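Side-chain contact in HAD hydrolase, family IA, variant 3 (Entamoeba histolytica, PDB 6W04), which binds a magnesium ion and is probably a hydrolase of the haloacid dehalogenase superfamily, its exact substrate unassigned: residues F136-F141 with Y150-K155. Residues are numbered along the deposited sequence; the frame is centred on the assembly and turned at random.
Sequences FNDFTF and YLKASK
K152 lies with the end of its aliphatic chain against the ring of F141 and gives its ammonium group to a water held by D138, a small example of how a lysine can serve a ring directly and a carboxylate through water. The setting is the Rossmann-like core of a HAD hydrolase: strand 135-137, outermost in the parallel sheet, runs into a turn, and the chain then returns as helix 148-157. K152 reaches across from that helix to the turn.

The nonpolar part is made by two methylenes. K152 CD approaches F141 CD2 at 3.5 Å, and CE sits 3.7 Å from the same ring atom; the lysine chain and the phenylalanine cross at about a right angle. CG anti to the backbone N (chi1 -164°) starts the lysine toward the turn, and the next two torsions, also near 180°, keep it extended to CE.

The polar part passes through water. The bend at chi4 (69°) turns NZ off the line of the chain to a water that accepts from K152 NZ at 2.8 Å and donates to D138 OD2, linking opposite charges whose atoms D138 OD2 and K152 NZ stand 4.7 Å apart. T140 OG1 lies 3.7 Å from K152 NZ, its side chain crossing the lysine nearly at right angles.

Two overlapping Asx turns shape this loop, N137 accepting from F139 N and D138 from T140 N. D138 OD1 accepts twice, from one face of its plane: the amide bond from T140 N is long, 3.3 Å, whereas the shorter one, from the hydroxyl T140 OG1 to D138 OD1, arrives on the syn side at 2.7 Å, 28° out of the carboxylate plane.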
# COMPACT_ATOMS: atom_id res chain seq x y z
N PHE A 136 -3.67 5.90 7.93
CA PHE A 136 -3.63 6.48 6.59
C PHE A 136 -2.90 7.81 6.65
O PHE A 136 -2.59 8.34 7.72
CB PHE A 136 -5.04 6.64 6.02
CG PHE A 136 -5.90 7.58 6.79
CD1 PHE A 136 -5.95 8.93 6.46
CD2 PHE A 136 -6.68 7.12 7.86
CE1 PHE A 136 -6.75 9.81 7.17
CE2 PHE A 136 -7.49 8.01 8.59
CZ PHE A 136 -7.53 9.35 8.25
N ASN A 137 -2.63 8.38 5.47
CA ASN A 137 -1.95 9.66 5.40
C ASN A 137 -2.88 10.78 5.83
O ASN A 137 -3.67 11.31 5.04
CB ASN A 137 -1.43 9.93 3.99
CG ASN A 137 -0.75 11.28 3.90
OD1 ASN A 137 -0.36 11.85 4.92
ND2 ASN A 137 -0.65 11.82 2.68
N ASP A 138 -2.78 11.17 7.10
CA ASP A 138 -3.47 12.35 7.60
C ASP A 138 -2.51 13.51 7.81
O ASP A 138 -2.82 14.41 8.59
CB ASP A 138 -4.21 12.04 8.89
CG ASP A 138 -3.27 11.61 10.02
OD1 ASP A 138 -2.04 11.53 9.79
OD2 ASP A 138 -3.78 11.37 11.14
N PHE A 139 -1.34 13.45 7.18
CA PHE A 139 -0.39 14.56 7.14
C PHE A 139 0.24 14.83 8.50
O PHE A 139 0.71 15.93 8.76
CB PHE A 139 -1.03 15.82 6.57
CG PHE A 139 -1.62 15.61 5.21
CD1 PHE A 139 -0.83 15.67 4.07
CD2 PHE A 139 -2.97 15.31 5.07
CE1 PHE A 139 -1.37 15.46 2.82
CE2 PHE A 139 -3.52 15.11 3.82
CZ PHE A 139 -2.72 15.18 2.69
N THR A 140 0.27 13.83 9.38
CA THR A 140 0.89 13.98 10.69
C THR A 140 2.18 13.18 10.81
O THR A 140 2.74 13.09 11.91
CB THR A 140 -0.09 13.56 11.79
OG1 THR A 140 -0.29 12.14 11.75
CG2 THR A 140 -1.44 14.28 11.62
N PHE A 141 2.68 12.59 9.72
CA PHE A 141 3.91 11.82 9.78
C PHE A 141 4.56 11.80 8.40
O PHE A 141 3.94 12.14 7.39
CB PHE A 141 3.65 10.39 10.28
CG PHE A 141 2.67 9.61 9.43
CD1 PHE A 141 3.11 8.89 8.31
CD2 PHE A 141 1.31 9.59 9.74
CE1 PHE A 141 2.22 8.17 7.52
CE2 PHE A 141 0.40 8.87 8.96
CZ PHE A 141 0.85 8.16 7.84
N TYR A 150 4.61 2.69 10.07
CA TYR A 150 4.47 1.38 10.70
C TYR A 150 4.66 1.43 12.21
O TYR A 150 4.02 0.65 12.93
CB TYR A 150 5.43 0.36 10.05
CG TYR A 150 4.89 -0.06 8.69
CD1 TYR A 150 3.61 -0.60 8.59
CD2 TYR A 150 5.63 0.14 7.52
CE1 TYR A 150 3.08 -0.96 7.36
CE2 TYR A 150 5.09 -0.22 6.27
CZ TYR A 150 3.81 -0.75 6.20
OH TYR A 150 3.25 -1.13 4.99
N LEU A 151 5.50 2.34 12.71
CA LEU A 151 5.52 2.61 14.15
C LEU A 151 4.15 3.09 14.62
O LEU A 151 3.68 2.71 15.70
CB LEU A 151 6.57 3.66 14.47
CG LEU A 151 7.98 3.25 14.04
CD1 LEU A 151 8.96 4.40 14.23
CD2 LEU A 151 8.40 2.01 14.82
N LYS A 152 3.51 3.94 13.82
CA LYS A 152 2.18 4.43 14.15
C LYS A 152 1.18 3.29 14.25
O LYS A 152 0.37 3.23 15.19
CB LYS A 152 1.77 5.45 13.09
CG LYS A 152 0.63 6.35 13.43
CD LYS A 152 0.64 7.57 12.49
CE LYS A 152 -0.65 8.42 12.61
NZ LYS A 152 -0.75 9.14 13.92
N ALA A 153 1.24 2.35 13.30
CA ALA A 153 0.33 1.21 13.31
C ALA A 153 0.59 0.28 14.49
O ALA A 153 -0.35 -0.21 15.13
CB ALA A 153 0.44 0.44 11.99
N SER A 154 1.86 0.01 14.79
CA SER A 154 2.14 -0.89 15.90
C SER A 154 1.72 -0.27 17.23
O SER A 154 1.16 -0.95 18.09
CB SER A 154 3.62 -1.28 15.92
OG SER A 154 4.45 -0.15 15.99
N LYS A 155 1.96 1.04 17.39
CA LYS A 155 1.53 1.72 18.61
C LYS A 155 0.01 1.73 18.73
O LYS A 155 -0.52 1.61 19.84
CB LYS A 155 2.09 3.14 18.64
CG LYS A 155 1.62 3.98 19.82
CD LYS A 155 2.33 5.33 19.84
CE LYS A 155 1.62 6.35 20.71
NZ LYS A 155 2.30 7.68 20.62
O HOH W 1 -2.96 10.79 13.38